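Local coordinates for protein imine reductase (Bacillus cereus, PDB 4D3D) that catalyses the NADPH-dependent, S-selective reduction of the imine 2-methylpyrroline, at residues T25-G30 against V81-T86; G30-A35 against V139-I144; L110-P115 against L182-Y187; Y150-G155 against D174-D179; D248-A253 against D294-L299. All coordinates share one frame; numbering follows the deposited sequence. Where two conformers were deposited one is given.

Overall arrangement
Interactions 1, 2 and 4 lie in the N-terminal Rossmann-type domain. Interactions 1 and 2 share Gly30, their centres about 11 Å apart; the first pairs two central strands, the second sets the start of helix 31-42, after the glycine-rich turn, against a proline loop. Interaction 3 joins this domain to helix 182-210 and touches interactions 1 and 4 through probable hydrogen bonds: Leu110 N to Leu83 O, Ser111 OG to Leu85 O, and Ala183 N to Ser154 OG. Interaction 5 belongs to the helical C-terminal domain, its centre about 47 Å from that of interaction 1. The Asp250 side chain is about 4 Å from a bound polyether; those of Tyr187 and Pro140 are about 6 and 7 Å from one.

Interaction 1 (T25-G30 against V81-T86); sequences TVIGLG and VILSLT
The Ile27 and Leu83 side chains run alongside each other from neighbouring parallel strands of a Rossmann-type sheet, and the hydrophobic contact is built round Ile27. Its CG1 is anti to the carbonyl carbon (chi1 -72°), and the extended branch beyond it brings CD1 to 3.7 Å from Val81 CG1. The shorter branch turns to the other end: Ile27 CG2 lies 3.9 Å from Leu85 CD2, while Leu83 CD2 approaches Ile27 CB between these two contacts. Helix 88-95 covers this face through Ile94, Met91 and Val90. Val26 and Ile82 project from the opposite face and touch more lightly.

Backbone bonds run in parallel register from Ile82 N to Thr25 O, from Ile27 N to Ile82 O and from Ser84 N to Ile27 O. Past the strand, the chain enters the turn before helix 31-42; Gly28 and Gly30 of the turn, with Gly33 of the helix, fit the GxGxxG dinucleotide-binding pattern, consistent with the NADPH dependence of the enzyme. Gly28 has a positive phi of 103°, and its CA approaches Ser84 O so closely that a beta carbon would clash with that oxygen. Ser84 closes the edge of the turn: in the conformer described, its OG lies 3.5 Å from Val26 CG1 and donates a 2.8 Å hydrogen bond to Gly28 O, arriving 23° out of the carbonyl plane.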
# COMPACT_ATOMS: atom_id res chain seq x y z
N THR B 25 34.13 -3.64 19.37
CA THR B 25 33.38 -3.71 20.62
C THR B 25 31.89 -3.74 20.29
O THR B 25 31.41 -2.97 19.42
CB THR B 25 33.70 -2.49 21.51
OG1 THR B 25 35.05 -2.57 21.97
CG2 THR B 25 32.76 -2.41 22.71
N VAL B 26 31.12 -4.58 21.00
CA VAL B 26 29.65 -4.64 20.87
C VAL B 26 29.10 -4.35 22.26
O VAL B 26 29.39 -5.08 23.22
CB VAL B 26 29.14 -5.99 20.34
CG1 VAL B 26 27.64 -6.04 20.34
CG2 VAL B 26 29.72 -6.23 18.96
N ILE B 27 28.31 -3.29 22.35
CA ILE B 27 27.64 -2.91 23.54
C ILE B 27 26.16 -3.12 23.34
O ILE B 27 25.52 -2.59 22.42
CB ILE B 27 27.91 -1.45 23.95
CG1 ILE B 27 29.34 -1.25 24.47
CG2 ILE B 27 26.90 -1.01 25.03
CD1 ILE B 27 29.78 0.16 24.63
N GLY B 28 25.56 -3.93 24.21
CA GLY B 28 24.15 -4.30 24.07
C GLY B 28 24.01 -5.72 23.51
O GLY B 28 24.39 -6.01 22.37
N LEU B 29 23.52 -6.64 24.35
CA LEU B 29 23.58 -8.09 24.01
C LEU B 29 22.17 -8.68 23.99
O LEU B 29 21.97 -9.81 24.48
CB LEU B 29 24.52 -8.82 24.96
CG LEU B 29 25.98 -8.31 24.91
CD1 LEU B 29 26.86 -8.92 26.01
CD2 LEU B 29 26.60 -8.57 23.52
N GLY B 30 21.22 -7.95 23.40
CA GLY B 30 19.97 -8.56 22.96
C GLY B 30 20.26 -9.52 21.82
O GLY B 30 21.42 -9.76 21.48
N VAL B 81 32.71 0.94 17.98
CA VAL B 81 31.80 0.48 19.04
C VAL B 81 30.43 0.34 18.40
O VAL B 81 29.83 1.34 18.02
CB VAL B 81 31.77 1.52 20.17
CG1 VAL B 81 30.79 1.07 21.24
CG2 VAL B 81 33.19 1.79 20.69
N ILE B 82 29.94 -0.89 18.29
CA ILE B 82 28.56 -1.13 17.83
C ILE B 82 27.57 -1.00 19.01
O ILE B 82 27.73 -1.69 20.00
CB ILE B 82 28.43 -2.52 17.20
CG1 ILE B 82 29.46 -2.82 16.10
CG2 ILE B 82 26.99 -2.76 16.72
CD1 ILE B 82 29.62 -1.81 15.06
N LEU B 83 26.60 -0.09 18.92
CA LEU B 83 25.63 0.06 19.97
C LEU B 83 24.34 -0.64 19.51
O LEU B 83 23.58 -0.09 18.72
CB LEU B 83 25.37 1.52 20.24
CG LEU B 83 26.58 2.33 20.70
CD1 LEU B 83 26.18 3.75 20.89
CD2 LEU B 83 27.04 1.82 22.05
N SER B 84 24.15 -1.86 19.95
CA SER B 84 22.95 -2.61 19.64
C SER B 84 22.05 -2.54 20.89
O SER B 84 21.97 -3.48 21.67
CB SER B 84 23.39 -4.04 19.24
OG SER B 84 24.52 -4.54 19.98
N LEU B 85 21.49 -1.37 21.13
CA LEU B 85 20.74 -1.11 22.30
C LEU B 85 19.24 -1.09 21.92
O LEU B 85 18.87 -0.93 20.77
CB LEU B 85 21.12 0.27 22.86
CG LEU B 85 22.63 0.48 23.12
CD1 LEU B 85 22.97 1.92 23.57
CD2 LEU B 85 23.09 -0.51 24.17
N THR B 86 18.40 -1.06 22.91
CA THR B 86 16.96 -1.08 22.65
C THR B 86 16.40 0.30 22.27
O THR B 86 15.38 0.37 21.62
CB THR B 86 16.16 -1.65 23.87
OG1 THR B 86 16.46 -0.87 25.03
CG2 THR B 86 16.47 -3.13 24.14

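Interaction 2 (G30-A35 against V139-I144); sequences GPMGQA and VPPSGI
Met32 reaches from the first turn of helix 31-42 into the loop 139-144, and its sulfur and methyl group carry much of the contact. CG is anti to the backbone N (chi1 -169°), and the chain then bends at both of the following torsions, so that the Met32 side chain crosses that of Ile144 at about a right angle. Met32 SD sits 3.7 Å from Ile144 CG1 and equally near CD1 of that residue. Beyond it, the terminal methyl reaches the backbone of 139-141, with Met32 CE 3.4 Å from Val139 O and 3.8 Å from Pro141 CD.

One face of the helix is also met by the Pro141 ring. Pro141 CG rests 3.9 Å from Pro31 CB, and Pro141 CB lies 4.0 Å from Ala35 CB. Ala35, one turn after Pro31, directs its methyl group at the loop and packs against both Pro141 and Ile144; Ile144 CG2 additionally approaches Ala35 O. No hydrogen bond crosses between the segments, and the fit is one of apolar surfaces.

The loop is shaped by its own 3-10 turn, in which Gly143 N bonds to Pro140 O and Ile144 N to Pro141 O. Around this shell, Ser149 OG holds Gly143 O, and Met36 and Val39 further along the helix extend the apolar surface met by Ile144. In the helix segment, Gly30 occupies the N-cap position and its carbonyl accepts from Gln34 N. The helix start belongs to a strand-turn-helix unit with a GxGxxG-like sequence, the element that in Rossmann-type domains receives the dinucleotide.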
# COMPACT_ATOMS: atom_id res chain seq x y z
N GLY B 30 21.22 -7.95 23.40
CA GLY B 30 19.97 -8.56 22.96
C GLY B 30 20.26 -9.52 21.82
O GLY B 30 21.42 -9.76 21.48
N PRO B 31 19.22 -10.06 21.21
CA PRO B 31 19.38 -11.02 20.10
C PRO B 31 20.18 -10.48 18.93
O PRO B 31 20.96 -11.22 18.33
CB PRO B 31 17.94 -11.27 19.65
CG PRO B 31 17.15 -11.08 20.90
CD PRO B 31 17.83 -10.01 21.70
N MET B 32 19.93 -9.20 18.58
CA MET B 32 20.70 -8.57 17.48
C MET B 32 22.19 -8.45 17.81
O MET B 32 23.03 -8.88 17.05
CB MET B 32 20.10 -7.21 17.11
CG MET B 32 20.67 -6.63 15.82
SD MET B 32 20.54 -7.68 14.36
CE MET B 32 18.81 -7.38 13.95
N GLY B 33 22.50 -7.89 18.98
CA GLY B 33 23.89 -7.77 19.45
C GLY B 33 24.60 -9.12 19.53
O GLY B 33 25.78 -9.25 19.13
N GLN B 34 23.89 -10.13 20.04
CA GLN B 34 24.46 -11.48 20.09
C GLN B 34 24.74 -12.06 18.70
O GLN B 34 25.82 -12.69 18.50
CB GLN B 34 23.57 -12.42 20.92
CG GLN B 34 23.53 -12.08 22.41
CD GLN B 34 22.63 -13.04 23.19
OE1 GLN B 34 22.19 -14.07 22.68
NE2 GLN B 34 22.34 -12.67 24.44
N ALA B 35 23.85 -11.85 17.74
CA ALA B 35 24.06 -12.40 16.42
C ALA B 35 25.23 -11.72 15.74
O ALA B 35 25.98 -12.32 14.97
CB ALA B 35 22.82 -12.23 15.55
N VAL B 139 16.88 -6.55 8.46
CA VAL B 139 16.67 -8.01 8.65
C VAL B 139 16.62 -8.39 10.15
O VAL B 139 17.06 -7.61 11.04
CB VAL B 139 17.76 -8.85 7.95
CG1 VAL B 139 17.77 -8.65 6.40
CG2 VAL B 139 19.16 -8.56 8.54
N PRO B 140 16.07 -9.58 10.47
CA PRO B 140 16.08 -9.99 11.85
C PRO B 140 17.48 -10.56 12.17
O PRO B 140 18.28 -10.72 11.22
CB PRO B 140 15.02 -11.10 11.91
CG PRO B 140 14.92 -11.61 10.51
CD PRO B 140 15.31 -10.49 9.59
N PRO B 141 17.74 -10.92 13.44
CA PRO B 141 19.06 -11.47 13.78
C PRO B 141 19.53 -12.63 12.91
O PRO B 141 20.71 -12.70 12.61
CB PRO B 141 18.88 -11.85 15.25
CG PRO B 141 17.98 -10.79 15.79
CD PRO B 141 16.96 -10.59 14.66
N SER B 142 18.61 -13.48 12.44
CA SER B 142 18.95 -14.59 11.53
C SER B 142 19.54 -14.17 10.19
O SER B 142 20.24 -14.94 9.55
CB SER B 142 17.70 -15.46 11.26
OG SER B 142 16.68 -14.73 10.56
N GLY B 143 19.30 -12.92 9.76
CA GLY B 143 19.88 -12.39 8.53
C GLY B 143 21.31 -11.84 8.66
O GLY B 143 21.95 -11.54 7.66
N ILE B 144 21.82 -11.71 9.88
CA ILE B 144 23.21 -11.25 10.10
C ILE B 144 24.21 -12.30 9.61
O ILE B 144 24.05 -13.51 9.83
CB ILE B 144 23.46 -10.88 11.57
CG1 ILE B 144 22.45 -9.81 12.05
CG2 ILE B 144 24.90 -10.42 11.77
CD1 ILE B 144 22.48 -8.48 11.28

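Interaction 3 (L110-P115 against L182-Y187); sequences LSSDTP and LAMLYY
Met184, near the start of the long helix 182-210, packs on the loop that follows strand 106-109 of the Rossmann-type domain, a contact between the cofactor-binding domain and the helix leading to the C-terminal domain. Its CG is anti to the carbonyl carbon (chi1 -66°), which lays the side chain along the loop backbone. Met184 CB sits 3.4 Å from Asp113 O and Met184 CG 3.5 Å from the same oxygen, while Met184 SD lies 3.9 Å from Ser111 O; the position of the terminal methyl is doubtful. The Asp113 carbonyl has a polar partner too, the NE2 of Gln188 one turn farther along the helix.

Pro115 completes the apolar fit. Its CG touches the helix backbone at Leu185 CA and lies 4.0 Å from Leu185 CB. Within the loop, Thr114 N donates to the anti lone pair of Asp113 OD1, a 2.8 Å bond that ties the aspartate to the start of helix 115-127. Thr114 occupies the N-cap position there; its OG1 receives Lys117 N and also pairs with Glu268 of the second subunit, whose His261 and His264 pack on Ser112 and Thr114. The dimer partner thus borders the domain junction. At the other end of the contact, Ser112 OG, anti to its backbone N, approaches the Tyr187 ring obliquely, 3.9 Å from CE2.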
# COMPACT_ATOMS: atom_id res chain seq x y z
N LEU B 110 22.44 1.46 16.23
CA LEU B 110 21.42 0.66 15.51
C LEU B 110 20.01 0.74 16.07
O LEU B 110 19.14 0.09 15.55
CB LEU B 110 21.84 -0.79 15.47
CG LEU B 110 23.26 -1.05 14.93
CD1 LEU B 110 23.65 -2.52 15.13
CD2 LEU B 110 23.44 -0.64 13.49
N SER B 111 19.73 1.54 17.09
CA SER B 111 18.36 1.62 17.60
C SER B 111 17.42 2.16 16.50
O SER B 111 17.75 3.15 15.86
CB SER B 111 18.32 2.56 18.79
OG SER B 111 19.10 2.08 19.91
N SER B 112 16.23 1.56 16.35
CA SER B 112 15.17 2.16 15.50
C SER B 112 14.43 3.29 16.20
O SER B 112 13.84 3.13 17.30
CB SER B 112 14.20 1.02 15.02
OG SER B 112 13.21 1.53 14.14
N ASP B 113 14.49 4.46 15.58
CA ASP B 113 13.85 5.64 16.03
C ASP B 113 13.77 6.62 14.86
O ASP B 113 13.89 6.20 13.66
CB ASP B 113 14.61 6.25 17.28
CG ASP B 113 13.67 6.98 18.24
OD1 ASP B 113 12.75 7.82 17.91
OD2 ASP B 113 13.84 6.76 19.46
N THR B 114 13.39 7.84 15.20
CA THR B 114 13.12 8.84 14.27
C THR B 114 14.48 9.38 13.71
O THR B 114 15.58 9.25 14.32
CB THR B 114 12.30 9.96 14.84
OG1 THR B 114 13.06 10.79 15.75
CG2 THR B 114 10.98 9.45 15.53
N PRO B 115 14.38 10.08 12.58
CA PRO B 115 15.55 10.78 12.05
C PRO B 115 16.07 11.82 13.06
O PRO B 115 17.28 11.96 13.20
CB PRO B 115 14.96 11.46 10.81
CG PRO B 115 13.87 10.49 10.33
CD PRO B 115 13.24 10.04 11.61
N LEU B 182 19.24 10.15 7.85
CA LEU B 182 18.77 9.45 6.63
C LEU B 182 18.59 7.96 6.70
O LEU B 182 17.60 7.42 6.15
CB LEU B 182 19.66 9.81 5.40
CG LEU B 182 19.67 11.25 4.98
CD1 LEU B 182 20.74 11.42 3.92
CD2 LEU B 182 18.34 11.71 4.39
N ALA B 183 19.46 7.25 7.43
CA ALA B 183 19.28 5.85 7.62
C ALA B 183 17.94 5.53 8.28
O ALA B 183 17.25 4.56 7.86
CB ALA B 183 20.40 5.26 8.44
N MET B 184 17.51 6.36 9.22
CA MET B 184 16.21 6.17 9.86
C MET B 184 15.05 6.64 8.94
O MET B 184 13.95 6.06 8.96
CB MET B 184 16.16 6.87 11.21
CG MET B 184 17.14 6.27 12.28
SD MET B 184 17.57 4.49 12.17
CE MET B 184 15.96 4.31 12.55
N LEU B 185 15.30 7.68 8.18
CA LEU B 185 14.29 8.24 7.29
C LEU B 185 13.84 7.17 6.30
O LEU B 185 12.64 6.86 6.23
CB LEU B 185 14.75 9.44 6.55
CG LEU B 185 13.66 10.01 5.55
CD1 LEU B 185 12.44 10.64 6.22
CD2 LEU B 185 14.42 10.94 4.65
N TYR B 186 14.77 6.59 5.60
CA TYR B 186 14.44 5.58 4.56
C TYR B 186 13.74 4.33 5.16
O TYR B 186 12.75 3.82 4.65
CB TYR B 186 15.64 5.16 3.77
CG TYR B 186 16.11 6.18 2.71
CD1 TYR B 186 16.98 7.21 3.01
CD2 TYR B 186 15.59 6.14 1.40
CE1 TYR B 186 17.38 8.14 2.05
CE2 TYR B 186 15.98 7.08 0.45
CZ TYR B 186 16.86 8.06 0.75
OH TYR B 186 17.27 8.96 -0.23
N TYR B 187 14.22 3.88 6.34
CA TYR B 187 13.57 2.80 7.04
C TYR B 187 12.11 3.10 7.44
O TYR B 187 11.17 2.32 7.11
CB TYR B 187 14.41 2.51 8.31
CG TYR B 187 13.94 1.20 8.96
CD1 TYR B 187 14.43 -0.03 8.56
CD2 TYR B 187 12.96 1.25 9.93
CE1 TYR B 187 13.97 -1.20 9.15
CE2 TYR B 187 12.50 0.11 10.54
CZ TYR B 187 12.96 -1.10 10.14
OH TYR B 187 12.45 -2.23 10.78

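Interaction 4 (Y150-G155 against D174-D179); sequences YTYYSG and DYRGED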
# COMPACT_ATOMS: atom_id res chain seq x y z
N TYR B 150 20.62 -6.33 3.88
CA TYR B 150 21.09 -4.93 3.77
C TYR B 150 20.82 -4.15 5.06
O TYR B 150 19.81 -4.37 5.76
CB TYR B 150 20.45 -4.21 2.56
CG TYR B 150 21.14 -4.54 1.25
CD1 TYR B 150 20.85 -5.74 0.59
CD2 TYR B 150 22.11 -3.68 0.71
CE1 TYR B 150 21.51 -6.08 -0.58
CE2 TYR B 150 22.77 -4.01 -0.48
CZ TYR B 150 22.45 -5.21 -1.11
OH TYR B 150 23.09 -5.55 -2.26
N THR B 151 21.71 -3.23 5.36
CA THR B 151 21.50 -2.20 6.41
C THR B 151 21.70 -0.81 5.80
O THR B 151 22.65 -0.56 5.01
CB THR B 151 22.54 -2.43 7.49
OG1 THR B 151 22.34 -3.73 8.08
CG2 THR B 151 22.51 -1.37 8.58
N TYR B 152 20.78 0.11 6.07
CA TYR B 152 20.95 1.50 5.66
C TYR B 152 21.97 2.19 6.57
O TYR B 152 21.89 2.02 7.76
CB TYR B 152 19.65 2.29 5.85
CG TYR B 152 18.47 1.85 5.00
CD1 TYR B 152 18.56 1.91 3.63
CD2 TYR B 152 17.30 1.44 5.56
CE1 TYR B 152 17.49 1.52 2.83
CE2 TYR B 152 16.22 1.05 4.75
CZ TYR B 152 16.36 1.05 3.38
OH TYR B 152 15.32 0.69 2.49
N TYR B 153 22.88 2.96 6.02
CA TYR B 153 23.81 3.72 6.81
C TYR B 153 23.87 5.14 6.41
O TYR B 153 23.66 5.55 5.26
CB TYR B 153 25.22 3.11 6.64
CG TYR B 153 25.46 1.82 7.38
CD1 TYR B 153 25.47 1.79 8.75
CD2 TYR B 153 25.56 0.61 6.68
CE1 TYR B 153 25.68 0.60 9.43
CE2 TYR B 153 25.76 -0.60 7.35
CZ TYR B 153 25.82 -0.61 8.72
OH TYR B 153 26.02 -1.75 9.47
N SER B 154 24.04 6.04 7.40
CA SER B 154 24.22 7.45 7.10
C SER B 154 25.07 8.15 8.16
O SER B 154 25.25 7.62 9.28
CB SER B 154 22.91 8.23 6.93
OG SER B 154 22.13 8.26 8.10
N GLY B 155 25.57 9.32 7.81
CA GLY B 155 26.57 10.00 8.66
C GLY B 155 27.77 10.40 7.78
O GLY B 155 27.72 10.38 6.55
N ASP B 174 23.95 -0.03 2.48
CA ASP B 174 23.38 0.94 1.61
C ASP B 174 23.57 2.29 2.22
O ASP B 174 22.78 2.74 3.02
CB ASP B 174 21.90 0.60 1.33
CG ASP B 174 21.20 1.60 0.35
OD1 ASP B 174 21.79 2.58 -0.11
OD2 ASP B 174 19.98 1.39 0.11
N TYR B 175 24.65 2.97 1.85
CA TYR B 175 24.94 4.28 2.38
C TYR B 175 24.04 5.33 1.73
O TYR B 175 24.06 5.51 0.50
CB TYR B 175 26.43 4.68 2.13
CG TYR B 175 26.78 6.05 2.62
CD1 TYR B 175 26.97 6.33 4.00
CD2 TYR B 175 26.88 7.12 1.75
CE1 TYR B 175 27.31 7.60 4.43
CE2 TYR B 175 27.15 8.41 2.18
CZ TYR B 175 27.39 8.65 3.52
OH TYR B 175 27.72 9.94 3.89
N ARG B 176 23.27 6.04 2.51
CA ARG B 176 22.29 7.04 1.98
C ARG B 176 22.67 8.50 2.01
O ARG B 176 21.93 9.35 1.47
CB ARG B 176 21.00 6.95 2.82
CG ARG B 176 20.41 5.59 2.82
CD ARG B 176 19.67 5.10 1.56
NE ARG B 176 20.48 5.02 0.38
CZ ARG B 176 20.41 5.76 -0.72
NH1 ARG B 176 19.55 6.76 -0.95
NH2 ARG B 176 21.29 5.50 -1.63
N GLY B 177 23.77 8.88 2.64
CA GLY B 177 24.17 10.30 2.68
C GLY B 177 24.72 10.78 4.01
O GLY B 177 24.80 9.98 4.95
N GLU B 178 25.05 12.06 4.05
CA GLU B 178 25.81 12.58 5.20
C GLU B 178 24.93 12.87 6.43
O GLU B 178 25.43 12.80 7.55
CB GLU B 178 26.66 13.80 4.82
CG GLU B 178 27.82 13.53 3.88
CD GLU B 178 29.25 13.69 4.47
OE1 GLU B 178 29.55 14.44 5.42
OE2 GLU B 178 30.12 13.06 3.92
N ASP B 179 23.67 13.16 6.24
CA ASP B 179 22.78 13.49 7.36
C ASP B 179 22.58 12.22 8.16
O ASP B 179 22.09 11.21 7.64
CB ASP B 179 21.42 13.98 6.77
CG ASP B 179 20.27 14.00 7.75
OD1 ASP B 179 20.42 14.13 8.97
OD2 ASP B 179 19.11 14.05 7.26
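Tyr175 OH donates a 2.7 Å hydrogen bond to Gly155 O, approaching nearly in line with the carbonyl. With CG anti to the backbone N (chi1 178°), the Tyr175 ring is carried forward beside its own chain, and Gly155 O lies in the ring plane at its edge while Gly177 N sits over one face, near its rim. Gly155 is gripped a second time, its N donating to Gly177 O at 3.0 Å.

Farther back the strands pair in parallel: Asp174 N bonds to Thr151 O, Tyr153 N to Asp174 O and Arg176 N to Tyr153 O. Of these, the bond from Tyr153 N reaches its acceptor from 47° out of the carbonyl plane, whereas Arg176 N makes a straight bond of 2.8 Å. The two strands, 149-155 and 171-175, are linked by helix 157-170 as a beta-alpha-beta unit at the edge of the sheet.

Asp174 and Arg176, two residues apart in the chain, form a salt bridge, Arg176 NE to Asp174 OD1 at 2.8 Å, with the donor above the carboxylate plane. The other oxygen, OD2, binds Tyr221 of the second subunit and lies at the edge of the Tyr152 ring, 3.7 Å from CE1; ring and carboxylate planes are 52° apart. The Arg176 side chain passes the same ring at a slant, its CD 4.0 Å from Tyr152 CD1, and its guanidinium makes a cation-pi contact with Tyr186. On the other face of the sheet, Phe160 meets the rings of both Tyr153 and Tyr175.

Interaction 5 (D248-A253 against D294-L299); sequences DVDRLA and DSFTSL
Asp250 makes a two-pronged polar contact with the turn at 295-296. Ser295 OG donates to Asp250 OD1 at 2.8 Å and Phe296 N to Asp250 OD2, also at 2.8 Å, each through the syn lone pair, so the carboxylate is held by both oxygens and its rotation is fixed. OD1 is further bonded to Tyr236 OH, a residue of the polyether pocket. Between backbones, Leu252 N bonds to Asp294 O at 2.7 Å, where helix 252-268 begins after its N-cap residue Arg251.

Ser295 also organises its own turn. Its OG accepts from Thr297 N, forming an ST turn, and its carbonyl receives both the N and the OG of Ser298 in the short 3-10 segment that leads toward helix 300-304 of the all-helical C-terminal domain.

Aromatic and apolar packing lies beside these bonds. The Phe296 ring presents its edge to the carboxylate, with CD1 3.3 Å from Asp250 OD2 and the two planes 68° apart; Tyr236 of the same chain and Trp195 of the second subunit each meet this ring edge-to-face. Leu252, its CG anti to the backbone N (chi1 -173°), sends CD1 to within 4.0 Å of Phe296 CB and 3.9 Å of Leu299 CD1, crossing the latter side chain obliquely.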
# COMPACT_ATOMS: atom_id res chain seq x y z
N ASP B 248 -4.81 15.30 -16.23
CA ASP B 248 -4.88 14.75 -17.60
C ASP B 248 -5.16 13.25 -17.69
O ASP B 248 -5.74 12.82 -18.67
CB ASP B 248 -3.65 15.15 -18.40
CG ASP B 248 -2.34 14.72 -17.74
OD1 ASP B 248 -2.25 14.64 -16.50
OD2 ASP B 248 -1.37 14.50 -18.47
N VAL B 249 -4.76 12.44 -16.70
CA VAL B 249 -5.04 11.02 -16.65
C VAL B 249 -5.94 10.64 -15.52
O VAL B 249 -6.42 9.52 -15.46
CB VAL B 249 -3.73 10.17 -16.65
CG1 VAL B 249 -2.84 10.56 -17.82
CG2 VAL B 249 -2.93 10.37 -15.34
N ASP B 250 -6.18 11.56 -14.57
CA ASP B 250 -7.05 11.25 -13.47
C ASP B 250 -7.48 12.57 -12.77
O ASP B 250 -6.76 13.52 -12.77
CB ASP B 250 -6.41 10.30 -12.41
CG ASP B 250 -5.44 11.06 -11.44
OD1 ASP B 250 -4.30 11.39 -11.77
OD2 ASP B 250 -5.92 11.41 -10.33
N ARG B 251 -8.71 12.56 -12.26
CA ARG B 251 -9.24 13.76 -11.57
C ARG B 251 -9.66 13.39 -10.12
O ARG B 251 -10.30 12.37 -9.83
CB ARG B 251 -10.45 14.34 -12.35
CG ARG B 251 -9.87 15.00 -13.65
CD ARG B 251 -10.76 15.93 -14.38
NE ARG B 251 -10.17 16.30 -15.70
CZ ARG B 251 -9.38 17.34 -16.01
NH1 ARG B 251 -8.90 18.21 -15.12
NH2 ARG B 251 -9.00 17.48 -17.28
N LEU B 252 -9.30 14.28 -9.19
CA LEU B 252 -9.62 14.01 -7.77
C LEU B 252 -11.08 13.71 -7.52
O LEU B 252 -11.45 12.87 -6.72
CB LEU B 252 -9.19 15.19 -6.88
CG LEU B 252 -9.30 14.98 -5.39
CD1 LEU B 252 -8.39 13.84 -4.91
CD2 LEU B 252 -8.99 16.25 -4.61
N ALA B 253 -12.02 14.43 -8.18
CA ALA B 253 -13.44 14.21 -7.95
C ALA B 253 -13.82 12.78 -8.27
O ALA B 253 -14.69 12.21 -7.60
CB ALA B 253 -14.25 15.18 -8.82
N ASP B 294 -7.74 18.46 -10.34
CA ASP B 294 -6.34 18.00 -10.32
C ASP B 294 -6.20 16.50 -10.11
O ASP B 294 -7.17 15.81 -9.75
CB ASP B 294 -5.62 18.64 -9.15
CG ASP B 294 -5.54 20.17 -9.21
OD1 ASP B 294 -5.76 20.80 -10.26
OD2 ASP B 294 -5.15 20.75 -8.15
N SER B 295 -5.00 15.98 -10.38
CA SER B 295 -4.67 14.58 -10.06
C SER B 295 -4.82 14.36 -8.58
O SER B 295 -4.67 15.33 -7.74
CB SER B 295 -3.21 14.31 -10.41
OG SER B 295 -2.86 12.98 -10.04
N PHE B 296 -5.21 13.15 -8.20
CA PHE B 296 -5.14 12.77 -6.74
C PHE B 296 -3.81 12.96 -6.10
O PHE B 296 -3.77 13.02 -4.85
CB PHE B 296 -5.69 11.36 -6.53
CG PHE B 296 -4.66 10.26 -6.68
CD1 PHE B 296 -4.36 9.71 -7.91
CD2 PHE B 296 -4.03 9.73 -5.56
CE1 PHE B 296 -3.45 8.68 -8.02
CE2 PHE B 296 -3.12 8.72 -5.65
CZ PHE B 296 -2.82 8.18 -6.89
N THR B 297 -2.74 13.14 -6.86
CA THR B 297 -1.40 13.42 -6.28
C THR B 297 -1.41 14.74 -5.53
O THR B 297 -0.59 14.97 -4.67
CB THR B 297 -0.26 13.37 -7.29
OG1 THR B 297 -0.44 14.35 -8.31
CG2 THR B 297 -0.15 12.01 -7.89
N SER B 298 -2.38 15.58 -5.87
CA SER B 298 -2.54 16.85 -5.19
C SER B 298 -2.80 16.65 -3.68
O SER B 298 -2.63 17.64 -2.92
CB SER B 298 -3.68 17.70 -5.80
OG SER B 298 -4.97 17.12 -5.67
N LEU B 299 -3.27 15.49 -3.27
CA LEU B 299 -3.42 15.18 -1.83
C LEU B 299 -2.12 15.23 -1.01
O LEU B 299 -2.21 15.38 0.23
CB LEU B 299 -4.17 13.88 -1.59
CG LEU B 299 -5.59 13.75 -2.18
CD1 LEU B 299 -6.15 12.37 -2.06
CD2 LEU B 299 -6.50 14.79 -1.53